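PDB 3FCP: L-Ala-D/L-Glu epimerase, a muconate lactonizing enzyme, which belongs to the enolase superfamily, pairing an N-terminal capping domain with a modified TIM barrel that holds a magnesium ion. Local coordinates for residues A[178-181]-A[182-185]; A[308-311]-A[312-316]. All blocks are in the same frame, centred on the assembly; numbering follows the deposited sequence.

Overall arrangement
Both contacts are local, each formed within one helix of the barrel domain, and neither closes a long loop. Following the chain from the N terminus past strands 7-17, 33-42 and 47-53, contact 1 comes first, in helix 176-189 between barrel strands 166-170 and 195-199. The magnesium-site residues Asn201, Asp250 and Glu251 come next in sequence, and contact 2 follows in helix 307-317, after strand 297-300. The two lie in series, without nesting or crossing, their centres about 33 Å apart and their nearest atoms about 23 Å. Contact 1 belongs to the periphery of the barrel; contact 2 lies near the chain's centre, where the barrel domain meets strand 47-53.

Contact 1: A[178-181]-A[182-185]; sequences TDLR and HTRA
Successive turns of one alpha-helix meet here, where the carbonyls of Asp179 and Leu180 meet Thr183 and Arg184 one turn on, in helix 176-189 on the outside of the barrel domain. Four regular backbone bonds span the turn: His182 N to Thr178 O, Thr183 N to Asp179 O, Arg184 N to Leu180 O and Ala185 N to Arg181 O, the second of them 3.0 Å long and nearly straight at 164°. Side chains add to this mainly by laying carbon against the carbonyls. The tightest such approach is that of Thr183, whose OG1 lies anti to the backbone N (chi1 172°), leaving CG2 between that nitrogen and the carbonyl carbon. The methyl is thereby turned back over the preceding turn, with CG2 only 2.9 Å from Leu180 O and 3.1 Å from Asp179 O. The same methyl, CG2 of Thr183, also comes within 4.3 Å of Leu180 CD2, a looser apolar contact. The helix is the crossover of a beta-alpha-beta unit, linking parallel strands 166-170 and 195-199 in the way that builds a TIM barrel. Leu180 and Thr183 both touch Leu216 of helix 206-218. On another side His182 CB stays 3.4 Å from Asp179 O, and CG anti to the backbone N (chi1 167°) leads the ring to Thr148, where ND1 is hydrogen-bonded to OG1. Asp179 accepts a hydrogen bond at OD2 from Gly172 N, tying the helix to the loop that leaves strand 166-170. Arg184 has its CB 3.3 Å from Leu180 O; the chain then bends at chi3, and its guanidinium makes a long, weak ion pair with Glu215 of helix 206-218. Ala185 likewise rests its CB 3.4 Å from Arg181 O, the same approach of a beta carbon to the carbonyl four residues back.

Contact 2: A[308-311]-A[312-316]; sequences VGTV and ASLHA
Val311 lies alongside His315 one turn further on, the two side chains pointing the same way, and its CG2 meets the ring at CD2, 3.8 Å away. CG2 stands anti to the valine's backbone N, while CG1 fills the place between N and the carbonyl carbon (chi1 74°). Ring atom CD2 of His315 also lies 3.2 Å from Val311 O, the oxygen that accepts the backbone bond from His315 N. Ser313 grips the preceding turn twice. Its OG donates to Gly309 O over 2.8 Å and its N donates to the same oxygen over 3.1 Å, the two donors arriving from opposite faces of the carbonyl plane. The hydroxyl is thus satisfied within the helix, a common solution for a buried serine. Thr310 and Leu314 form a second side-by-side pair through CG2 and CD2, although the model crowds Leu314 CD2 against Thr310 O, so the detail of this pair is doubtful. Both segments are buried, and polar atoms find partners beyond them: His315 NE2 is hydrogen-bonded to Leu358 O, and the backbone Gly309 N to Glu51 OE1. Helix 307-317 is therefore enclosed on several sides, with Val308 against Ile49 of strand 47-53, Ala312 and Ser313 against Ile275 of helix 275-278, and His315 against Val125 and Ser126 of helix 125-128.

Contact 1: A[178-181]-A[182-185]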
# COMPACT_ATOMS: atom_id res chain seq x y z
N THR A 178 31.95 -19.06 -7.81
CA THR A 178 32.89 -18.98 -8.91
C THR A 178 32.71 -17.69 -9.70
O THR A 178 33.69 -17.00 -9.99
CB THR A 178 32.79 -20.21 -9.85
OG1 THR A 178 31.56 -20.17 -10.57
CG2 THR A 178 32.85 -21.49 -9.04
N ASP A 179 31.47 -17.35 -10.05
CA ASP A 179 31.23 -16.12 -10.80
C ASP A 179 31.65 -14.88 -10.01
O ASP A 179 32.14 -13.91 -10.60
CB ASP A 179 29.75 -15.98 -11.20
CG ASP A 179 29.42 -16.73 -12.49
OD1 ASP A 179 30.31 -16.85 -13.36
OD2 ASP A 179 28.27 -17.18 -12.64
N LEU A 180 31.47 -14.89 -8.70
CA LEU A 180 31.85 -13.74 -7.88
C LEU A 180 33.37 -13.59 -7.78
O LEU A 180 33.88 -12.48 -7.75
CB LEU A 180 31.25 -13.85 -6.47
CG LEU A 180 29.73 -13.71 -6.34
CD1 LEU A 180 29.31 -13.83 -4.88
CD2 LEU A 180 29.29 -12.37 -6.90
N ARG A 181 34.08 -14.71 -7.73
CA ARG A 181 35.54 -14.67 -7.65
C ARG A 181 36.07 -14.19 -9.00
O ARG A 181 37.06 -13.46 -9.07
CB ARG A 181 36.10 -16.06 -7.32
CG ARG A 181 35.75 -16.52 -5.92
CD ARG A 181 36.12 -17.98 -5.66
NE ARG A 181 37.53 -18.26 -5.90
CZ ARG A 181 38.05 -18.58 -7.08
NH1 ARG A 181 37.27 -18.66 -8.15
NH2 ARG A 181 39.35 -18.82 -7.19
N HIS A 182 35.39 -14.61 -10.06
CA HIS A 182 35.75 -14.21 -11.42
C HIS A 182 35.62 -12.69 -11.54
O HIS A 182 36.55 -12.01 -11.96
CB HIS A 182 34.82 -14.90 -12.42
CG HIS A 182 34.88 -14.33 -13.81
ND1 HIS A 182 35.96 -14.50 -14.64
CD2 HIS A 182 33.97 -13.62 -14.52
CE1 HIS A 182 35.72 -13.91 -15.80
NE2 HIS A 182 34.52 -13.37 -15.75
N THR A 183 34.46 -12.17 -11.16
CA THR A 183 34.23 -10.73 -11.25
C THR A 183 35.14 -9.94 -10.32
O THR A 183 35.67 -8.90 -10.72
CB THR A 183 32.73 -10.38 -10.98
OG1 THR A 183 32.58 -8.96 -10.90
CG2 THR A 183 32.26 -11.00 -9.69
N ARG A 184 35.35 -10.43 -9.11
CA ARG A 184 36.22 -9.72 -8.16
C ARG A 184 37.63 -9.58 -8.75
O ARG A 184 38.25 -8.52 -8.64
CB ARG A 184 36.30 -10.47 -6.83
CG ARG A 184 37.08 -9.73 -5.76
CD ARG A 184 37.17 -10.54 -4.47
NE ARG A 184 35.86 -10.82 -3.90
CZ ARG A 184 35.05 -9.90 -3.39
NH1 ARG A 184 33.86 -10.25 -2.90
NH2 ARG A 184 35.42 -8.62 -3.36
N ALA A 185 38.13 -10.64 -9.38
CA ALA A 185 39.46 -10.63 -9.98
C ALA A 185 39.56 -9.55 -11.05
O ALA A 185 40.55 -8.80 -11.12
CB ALA A 185 39.77 -11.99 -10.59

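Contact 2: A[308-311]-A[312-316]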
# COMPACT_ATOMS: atom_id res chain seq x y z
N VAL A 308 24.18 -2.73 -40.12
CA VAL A 308 22.88 -2.09 -40.38
C VAL A 308 22.07 -1.86 -39.10
O VAL A 308 21.69 -0.72 -38.80
CB VAL A 308 22.04 -2.92 -41.38
CG1 VAL A 308 20.66 -2.28 -41.55
CG2 VAL A 308 22.76 -3.00 -42.74
N GLY A 309 21.81 -2.94 -38.37
CA GLY A 309 21.04 -2.83 -37.13
C GLY A 309 21.74 -2.00 -36.07
O GLY A 309 21.10 -1.32 -35.27
N THR A 310 23.07 -2.06 -36.06
CA THR A 310 23.84 -1.29 -35.10
C THR A 310 23.74 0.20 -35.38
O THR A 310 23.47 0.97 -34.46
CB THR A 310 25.31 -1.73 -35.11
OG1 THR A 310 25.41 -3.05 -34.57
CG2 THR A 310 26.17 -0.78 -34.28
N VAL A 311 23.92 0.62 -36.63
CA VAL A 311 23.84 2.05 -36.92
C VAL A 311 22.40 2.55 -36.74
O VAL A 311 22.17 3.68 -36.30
CB VAL A 311 24.35 2.40 -38.36
CG1 VAL A 311 23.33 1.98 -39.41
CG2 VAL A 311 24.63 3.89 -38.47
N ALA A 312 21.43 1.70 -37.05
CA ALA A 312 20.02 2.06 -36.89
C ALA A 312 19.82 2.41 -35.41
O ALA A 312 19.18 3.42 -35.08
CB ALA A 312 19.13 0.89 -37.28
N SER A 313 20.37 1.58 -34.52
CA SER A 313 20.26 1.82 -33.09
C SER A 313 20.98 3.10 -32.70
O SER A 313 20.46 3.90 -31.92
CB SER A 313 20.86 0.66 -32.29
OG SER A 313 20.30 -0.58 -32.68
N LEU A 314 22.19 3.29 -33.23
CA LEU A 314 22.97 4.49 -32.91
C LEU A 314 22.26 5.79 -33.29
O LEU A 314 22.36 6.78 -32.58
CB LEU A 314 24.35 4.46 -33.59
CG LEU A 314 25.59 3.74 -33.02
CD1 LEU A 314 25.72 3.95 -31.51
CD2 LEU A 314 25.51 2.29 -33.32
N HIS A 315 21.54 5.80 -34.41
CA HIS A 315 20.83 7.02 -34.80
C HIS A 315 19.82 7.41 -33.72
O HIS A 315 19.65 8.59 -33.41
CB HIS A 315 20.13 6.83 -36.14
CG HIS A 315 21.02 7.05 -37.32
ND1 HIS A 315 21.47 8.31 -37.69
CD2 HIS A 315 21.57 6.19 -38.20
CE1 HIS A 315 22.25 8.20 -38.75
NE2 HIS A 315 22.33 6.92 -39.08
N ALA A 316 19.17 6.40 -33.14
CA ALA A 316 18.20 6.62 -32.07
C ALA A 316 18.91 7.03 -30.78
O ALA A 316 18.52 8.00 -30.12
CB ALA A 316 17.37 5.35 -31.83